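Local structure of solute carrier family 15 member 1 (5A9D) at residues H71-L74 against Q80-V83; S127-F132 against A164-I169. The protein probably carries small peptides together with protons across the intestinal cell membrane, the part described here being its extracellular domain. One frame throughout, in Å; residues are numbered along the deposited sequence.

Contact 1: H71-L74 against Q80-V83; sequences HTLL and QYRV
Tyr81 meets the strand beside it along the first half of its side chain. Its CB rests 3.4 Å from Leu74 O and also touches Leu73 CD1. One atom beyond the branch, CD2 of Tyr81 is 3.8 Å from the same CD1 of Leu73, which comes at the ring obliquely. The rest of the ring then leads away from 71-74, to Ile50 and Val61, and OH at the tip bonds to Ala62 N. Leu73 has its CG opposite the backbone N (chi1 177°), and from there CD1 reaches across to touch both Tyr81 and, at 3.9 Å, Val83 CG2. The other Val83 methyl, CG1, lies 3.9 Å from His71 CD2; both nitrogens of that imidazole are bonded elsewhere, to Gln6 O and Glu66 N. Leu74 and Arg82 are a hydrogen-bonded pair, with their side chains on the face opposite Leu73 and Val83: Leu74 N to Arg82 O is 2.8 Å, and Arg82 N to Leu74 O is 3.0 Å. Arg82 NE goes on to His124 O of the second subunit. This is an antiparallel beta hairpin, strands 69-76 and 80-88, whose second strand is outermost in its sheet within this chain, in an immunoglobulin-like fold.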
ATOM      1  N   HIS A  71      -1.624  -9.552   5.331  1.00 31.22           N
ATOM      2  CA  HIS A  71      -2.104  -8.454   6.133  1.00 30.53           C
ATOM      3  C   HIS A  71      -1.600  -8.603   7.545  1.00 34.17           C
ATOM      4  O   HIS A  71      -1.456  -9.722   8.035  1.00 32.81           O
ATOM      5  CB  HIS A  71      -3.646  -8.468   6.191  1.00 30.89           C
ATOM      6  CG  HIS A  71      -4.324  -8.559   4.852  1.00 34.38           C
ATOM      7  ND1 HIS A  71      -4.432  -9.775   4.179  1.00 35.83           N
ATOM      8  CD2 HIS A  71      -4.922  -7.592   4.113  1.00 35.30           C
ATOM      9  CE1 HIS A  71      -5.045  -9.497   3.037  1.00 35.57           C
ATOM     10  NE2 HIS A  71      -5.377  -8.203   2.961  1.00 35.65           N
ATOM     11  N   THR A  72      -1.429  -7.474   8.239  1.00 32.93           N
ATOM     12  CA  THR A  72      -1.148  -7.490   9.668  1.00 33.68           C
ATOM     13  C   THR A  72      -2.384  -6.906  10.317  1.00 37.28           C
ATOM     14  O   THR A  72      -2.727  -5.759  10.048  1.00 36.76           O
ATOM     15  CB  THR A  72       0.116  -6.707  10.037  1.00 40.61           C
ATOM     16  OG1 THR A  72       1.213  -7.466   9.579  1.00 35.82           O
ATOM     17  CG2 THR A  72       0.279  -6.503  11.577  1.00 36.72           C
ATOM     18  N   LEU A  73      -3.057  -7.703  11.149  1.00 33.24           N
ATOM     19  CA  LEU A  73      -4.178  -7.242  11.923  1.00 33.31           C
ATOM     20  C   LEU A  73      -3.610  -6.685  13.239  1.00 36.75           C
ATOM     21  O   LEU A  73      -3.174  -7.446  14.127  1.00 34.73           O
ATOM     22  CB  LEU A  73      -5.213  -8.364  12.164  1.00 33.44           C
ATOM     23  CG  LEU A  73      -6.448  -7.997  13.046  1.00 38.96           C
ATOM     24  CD1 LEU A  73      -7.334  -6.901  12.395  1.00 38.67           C
ATOM     25  CD2 LEU A  73      -7.287  -9.234  13.356  1.00 41.04           C
ATOM     26  N   LEU A  74      -3.565  -5.350  13.347  1.00 33.84           N
ATOM     27  CA  LEU A  74      -3.093  -4.713  14.573  1.00 35.25           C
ATOM     28  C   LEU A  74      -4.275  -4.708  15.524  1.00 39.03           C
ATOM     29  O   LEU A  74      -5.368  -4.375  15.089  1.00 37.62           O
ATOM     30  CB  LEU A  74      -2.639  -3.257  14.338  1.00 37.33           C
ATOM     31  CG  LEU A  74      -1.394  -2.999  13.494  1.00 40.86           C
ATOM     32  CD1 LEU A  74      -1.196  -1.507  13.322  1.00 42.34           C
ATOM     33  CD2 LEU A  74      -0.143  -3.570  14.161  1.00 40.37           C
ATOM     34  N   GLN A  80      -9.891  -2.699  19.838  1.00 53.31           N
ATOM     35  CA  GLN A  80      -9.597  -1.840  18.683  1.00 52.19           C
ATOM     36  C   GLN A  80      -8.747  -2.627  17.692  1.00 49.01           C
ATOM     37  O   GLN A  80      -8.033  -3.538  18.079  1.00 44.70           O
ATOM     38  CB  GLN A  80      -8.830  -0.578  19.115  1.00 55.22           C
ATOM     39  CG  GLN A  80      -9.422   0.224  20.267  1.00 66.24           C
ATOM     40  CD  GLN A  80     -10.815   0.700  19.945  1.00 77.83           C
ATOM     41  OE1 GLN A  80     -11.015   1.582  19.099  1.00 70.81           O
ATOM     42  NE2 GLN A  80     -11.799   0.088  20.556  1.00 74.06           N
ATOM     43  N   TYR A  81      -8.828  -2.282  16.426  1.00 46.19           N
ATOM     44  CA  TYR A  81      -8.042  -2.945  15.399  1.00 44.29           C
ATOM     45  C   TYR A  81      -7.763  -2.019  14.224  1.00 47.54           C
ATOM     46  O   TYR A  81      -8.418  -0.999  14.062  1.00 48.38           O
ATOM     47  CB  TYR A  81      -8.726  -4.254  14.899  1.00 43.54           C
ATOM     48  CG  TYR A  81      -9.931  -4.020  14.008  1.00 46.44           C
ATOM     49  CD1 TYR A  81     -11.198  -3.808  14.556  1.00 51.72           C
ATOM     50  CD2 TYR A  81      -9.798  -3.963  12.618  1.00 45.66           C
ATOM     51  CE1 TYR A  81     -12.302  -3.526  13.745  1.00 54.61           C
ATOM     52  CE2 TYR A  81     -10.890  -3.667  11.799  1.00 47.61           C
ATOM     53  CZ  TYR A  81     -12.148  -3.491  12.368  1.00 60.39           C
ATOM     54  OH  TYR A  81     -13.244  -3.232  11.589  1.00 66.12           O
ATOM     55  N   ARG A  82      -6.799  -2.416  13.397  1.00 42.56           N
ATOM     56  CA  ARG A  82      -6.472  -1.802  12.126  1.00 42.08           C
ATOM     57  C   ARG A  82      -5.868  -2.891  11.242  1.00 44.76           C
ATOM     58  O   ARG A  82      -4.961  -3.607  11.680  1.00 42.90           O
ATOM     59  CB  ARG A  82      -5.490  -0.630  12.255  1.00 41.66           C
ATOM     60  CG  ARG A  82      -5.291   0.068  10.883  1.00 40.79           C
ATOM     61  CD  ARG A  82      -4.105   1.004  10.862  1.00 48.36           C
ATOM     62  NE  ARG A  82      -4.120   1.901  12.020  1.00 61.66           N
ATOM     63  CZ  ARG A  82      -4.712   3.089  12.047  1.00 79.04           C
ATOM     64  NH1 ARG A  82      -5.329   3.557  10.966  1.00 67.15           N
ATOM     65  NH2 ARG A  82      -4.703   3.816  13.159  1.00 66.38           N
ATOM     66  N   VAL A  83      -6.374  -3.009  10.007  1.00 39.70           N
ATOM     67  CA  VAL A  83      -5.849  -3.961   9.034  1.00 38.27           C
ATOM     68  C   VAL A  83      -4.789  -3.206   8.252  1.00 42.17           C
ATOM     69  O   VAL A  83      -5.075  -2.173   7.688  1.00 42.13           O
ATOM     70  CB  VAL A  83      -6.926  -4.581   8.109  1.00 41.76           C
ATOM     71  CG1 VAL A  83      -6.296  -5.518   7.067  1.00 39.85           C
ATOM     72  CG2 VAL A  83      -7.998  -5.308   8.920  1.00 41.71           C
TER

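Contact 2: S127-F132 against A164-I169; sequences SGYQFF and AYTYVI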
ATOM      1  N   SER A 127      -5.973  -0.677  -8.475  1.00 33.55           N
ATOM      2  CA  SER A 127      -5.738  -1.861  -7.676  1.00 32.26           C
ATOM      3  C   SER A 127      -4.218  -1.921  -7.473  1.00 34.05           C
ATOM      4  O   SER A 127      -3.463  -1.201  -8.145  1.00 33.90           O
ATOM      5  CB  SER A 127      -6.157  -3.097  -8.485  1.00 32.58           C
ATOM      6  OG  SER A 127      -5.306  -3.309  -9.613  1.00 28.32           O
ATOM      7  N   GLY A 128      -3.772  -2.853  -6.650  1.00 30.68           N
ATOM      8  CA  GLY A 128      -2.351  -3.133  -6.554  1.00 31.42           C
ATOM      9  C   GLY A 128      -1.995  -4.008  -7.745  1.00 33.15           C
ATOM     10  O   GLY A 128      -2.884  -4.431  -8.489  1.00 32.11           O
ATOM     11  N   TYR A 129      -0.710  -4.257  -7.974  1.00 28.33           N
ATOM     12  CA  TYR A 129      -0.307  -5.140  -9.062  1.00 27.45           C
ATOM     13  C   TYR A 129      -0.397  -6.601  -8.568  1.00 31.99           C
ATOM     14  O   TYR A 129      -0.089  -6.888  -7.412  1.00 29.90           O
ATOM     15  CB  TYR A 129       1.168  -4.888  -9.447  1.00 29.77           C
ATOM     16  CG  TYR A 129       1.458  -3.575 -10.144  1.00 32.05           C
ATOM     17  CD1 TYR A 129       1.337  -3.456 -11.523  1.00 33.48           C
ATOM     18  CD2 TYR A 129       1.908  -2.464  -9.428  1.00 33.70           C
ATOM     19  CE1 TYR A 129       1.628  -2.254 -12.182  1.00 34.60           C
ATOM     20  CE2 TYR A 129       2.221  -1.262 -10.075  1.00 35.05           C
ATOM     21  CZ  TYR A 129       2.066  -1.163 -11.453  1.00 42.79           C
ATOM     22  OH  TYR A 129       2.363  -0.005 -12.127  1.00 42.28           O
ATOM     23  N   GLN A 130      -0.669  -7.520  -9.502  1.00 29.41           N
ATOM     24  CA  GLN A 130      -0.595  -8.970  -9.336  1.00 29.79           C
ATOM     25  C   GLN A 130       0.218  -9.438 -10.551  1.00 31.50           C
ATOM     26  O   GLN A 130       0.254  -8.727 -11.566  1.00 30.74           O
ATOM     27  CB  GLN A 130      -1.974  -9.620  -9.203  1.00 31.61           C
ATOM     28  CG  GLN A 130      -2.658  -9.202  -7.885  1.00 36.35           C
ATOM     29  CD  GLN A 130      -3.885 -10.007  -7.590  1.00 41.93           C
ATOM     30  OE1 GLN A 130      -3.826 -11.067  -7.008  1.00 42.48           O
ATOM     31  NE2 GLN A 130      -5.029  -9.488  -7.929  1.00 36.14           N
ATOM     32  N   PHE A 131       0.947 -10.546 -10.416  1.00 28.64           N
ATOM     33  CA  PHE A 131       1.919 -10.999 -11.400  1.00 31.44           C
ATOM     34  C   PHE A 131       1.534 -12.283 -12.123  1.00 37.81           C
ATOM     35  O   PHE A 131       0.937 -13.193 -11.553  1.00 34.99           O
ATOM     36  CB  PHE A 131       3.314 -11.107 -10.744  1.00 34.79           C
ATOM     37  CG  PHE A 131       3.823  -9.743 -10.290  1.00 36.02           C
ATOM     38  CD1 PHE A 131       3.348  -9.156  -9.128  1.00 35.91           C
ATOM     39  CD2 PHE A 131       4.803  -9.072 -11.008  1.00 39.54           C
ATOM     40  CE1 PHE A 131       3.784  -7.881  -8.735  1.00 37.58           C
ATOM     41  CE2 PHE A 131       5.269  -7.818 -10.591  1.00 41.43           C
ATOM     42  CZ  PHE A 131       4.727  -7.208  -9.481  1.00 37.47           C
ATOM     43  N   PHE A 132       1.857 -12.312 -13.425  1.00 36.70           N
ATOM     44  CA  PHE A 132       1.457 -13.367 -14.355  1.00 36.78           C
ATOM     45  C   PHE A 132       2.590 -13.769 -15.247  1.00 42.79           C
ATOM     46  O   PHE A 132       3.403 -12.912 -15.613  1.00 41.87           O
ATOM     47  CB  PHE A 132       0.291 -12.858 -15.258  1.00 37.07           C
ATOM     48  CG  PHE A 132      -0.912 -12.370 -14.476  1.00 36.10           C
ATOM     49  CD1 PHE A 132      -0.989 -11.053 -14.038  1.00 35.89           C
ATOM     50  CD2 PHE A 132      -1.947 -13.240 -14.146  1.00 35.43           C
ATOM     51  CE1 PHE A 132      -2.050 -10.632 -13.229  1.00 34.49           C
ATOM     52  CE2 PHE A 132      -3.037 -12.797 -13.397  1.00 36.44           C
ATOM     53  CZ  PHE A 132      -3.088 -11.497 -12.955  1.00 32.82           C
ATOM     54  N   ALA A 164       5.530  -4.212 -16.457  1.00 43.92           N
ATOM     55  CA  ALA A 164       4.450  -3.795 -15.571  1.00 41.37           C
ATOM     56  C   ALA A 164       3.516  -2.956 -16.396  1.00 45.34           C
ATOM     57  O   ALA A 164       3.981  -2.181 -17.230  1.00 48.02           O
ATOM     58  CB  ALA A 164       4.979  -3.013 -14.388  1.00 42.50           C
ATOM     59  N   TYR A 165       2.209  -3.180 -16.242  1.00 38.92           N
ATOM     60  CA  TYR A 165       1.181  -2.491 -17.018  1.00 39.08           C
ATOM     61  C   TYR A 165       0.034  -2.053 -16.140  1.00 37.39           C
ATOM     62  O   TYR A 165      -0.265  -2.693 -15.134  1.00 33.30           O
ATOM     63  CB  TYR A 165       0.626  -3.390 -18.147  1.00 43.23           C
ATOM     64  CG  TYR A 165       1.675  -3.966 -19.078  1.00 52.55           C
ATOM     65  CD1 TYR A 165       2.102  -3.260 -20.197  1.00 57.90           C
ATOM     66  CD2 TYR A 165       2.236  -5.216 -18.837  1.00 55.34           C
ATOM     67  CE1 TYR A 165       3.080  -3.777 -21.044  1.00 62.15           C
ATOM     68  CE2 TYR A 165       3.194  -5.753 -19.688  1.00 60.19           C
ATOM     69  CZ  TYR A 165       3.618  -5.024 -20.784  1.00 74.15           C
ATOM     70  OH  TYR A 165       4.570  -5.562 -21.611  1.00 85.69           O
ATOM     71  N   THR A 166      -0.627  -0.968 -16.561  1.00 35.94           N
ATOM     72  CA  THR A 166      -1.818  -0.410 -15.944  1.00 34.10           C
ATOM     73  C   THR A 166      -2.886  -0.499 -17.018  1.00 35.62           C
ATOM     74  O   THR A 166      -2.717   0.014 -18.121  1.00 35.56           O
ATOM     75  CB  THR A 166      -1.591   1.027 -15.490  1.00 39.82           C
ATOM     76  OG1 THR A 166      -0.641   1.036 -14.446  1.00 38.09           O
ATOM     77  CG2 THR A 166      -2.853   1.669 -14.948  1.00 36.50           C
ATOM     78  N   TYR A 167      -3.944  -1.196 -16.705  1.00 30.75           N
ATOM     79  CA  TYR A 167      -5.076  -1.359 -17.614  1.00 30.95           C
ATOM     80  C   TYR A 167      -6.181  -0.432 -17.129  1.00 33.72           C
ATOM     81  O   TYR A 167      -6.630  -0.559 -15.989  1.00 31.45           O
ATOM     82  CB  TYR A 167      -5.484  -2.850 -17.613  1.00 33.11           C
ATOM     83  CG  TYR A 167      -4.581  -3.746 -18.443  1.00 39.19           C
ATOM     84  CD1 TYR A 167      -3.229  -3.454 -18.610  1.00 42.62           C
ATOM     85  CD2 TYR A 167      -5.092  -4.847 -19.120  1.00 42.79           C
ATOM     86  CE1 TYR A 167      -2.411  -4.236 -19.438  1.00 45.36           C
ATOM     87  CE2 TYR A 167      -4.284  -5.632 -19.952  1.00 45.25           C
ATOM     88  CZ  TYR A 167      -2.943  -5.331 -20.094  1.00 46.64           C
ATOM     89  OH  TYR A 167      -2.151  -6.120 -20.896  1.00 50.37           O
ATOM     90  N   VAL A 168      -6.503   0.600 -17.924  1.00 30.40           N
ATOM     91  CA  VAL A 168      -7.516   1.600 -17.541  1.00 29.56           C
ATOM     92  C   VAL A 168      -8.853   1.186 -18.136  1.00 31.48           C
ATOM     93  O   VAL A 168      -8.978   1.092 -19.343  1.00 32.65           O
ATOM     94  CB  VAL A 168      -7.102   3.054 -17.945  1.00 34.73           C
ATOM     95  CG1 VAL A 168      -8.235   4.045 -17.689  1.00 34.76           C
ATOM     96  CG2 VAL A 168      -5.834   3.499 -17.217  1.00 34.76           C
ATOM     97  N   ILE A 169      -9.852   0.966 -17.279  1.00 28.25           N
ATOM     98  CA  ILE A 169     -11.192   0.553 -17.671  1.00 27.05           C
ATOM     99  C   ILE A 169     -12.046   1.787 -17.834  1.00 33.83           C
ATOM    100  O   ILE A 169     -12.180   2.543 -16.876  1.00 34.07           O
ATOM    101  CB  ILE A 169     -11.768  -0.393 -16.578  1.00 28.21           C
ATOM    102  CG1 ILE A 169     -10.827  -1.626 -16.370  1.00 28.24           C
ATOM    103  CG2 ILE A 169     -13.252  -0.786 -16.913  1.00 26.82           C
ATOM    104  CD1 ILE A 169     -11.160  -2.444 -15.010  1.00 30.09           C
TER
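The flat group here is the phenol ring of Tyr129, and it meets 164-169 mainly with one edge. Tyr165 O lies near the ring plane, 3.5 Å from Tyr129 CE1. The methyl CB of Ala164 comes to the same carbon, CE1 of Tyr129, at 4.1 Å, from an oblique direction. Neither segment lays a second ring over a face of Tyr129; Arg100, on the strand 97-103 that runs between the two segments in the sheet, also touches this side chain. Because of that middle strand the nearest backbones are well apart, 8.2 Å between Tyr129 CA and Ala164 CA, and the ring has to span the gap. With CG opposite the carbonyl carbon (chi1 -70°), it does so, pointing towards the far strand and ending near Thr166. The two hydroxyls, Tyr129 OH and Thr166 OG1, stand 3.9 Å apart and do not bond directly. Both instead bond Asp184 OD2, and Thr166 OG1 has Arg100 NE as a second partner. Tyr129 O itself bonds a glycerol, probably from the crystallisation liquor. The chemistry thus has two parts. The direct contact is weak, a carbonyl oxygen set against the slightly positive rim of an aromatic ring and one methyl beside it; the polar link is indirect, two hydroxyls from strands on either side of 97-103 meeting at one carboxylate oxygen of Asp184.

Contacts 1 and 2 lie on opposite sides of the chain's centre, their own centres 26 Å apart and their nearest atoms about 10 Å apart. Each sits in a mixed sheet of the same strand order, but contact 1 pairs neighbouring strands whereas contact 2 steps over one. What relates them is the second subunit of the assembly. Arg100, which bonds Thr166 in its own chain, also bonds Thr72 of the other subunit, and Leu10, packed on Leu74, meets Thr166 of the other. Contact 1 of one copy thus lies near contact 2 of the second. Glycerol, probably from the crystallisation liquor, lies about 3 Å from the Arg82 side chain and about 5 Å from Tyr129's.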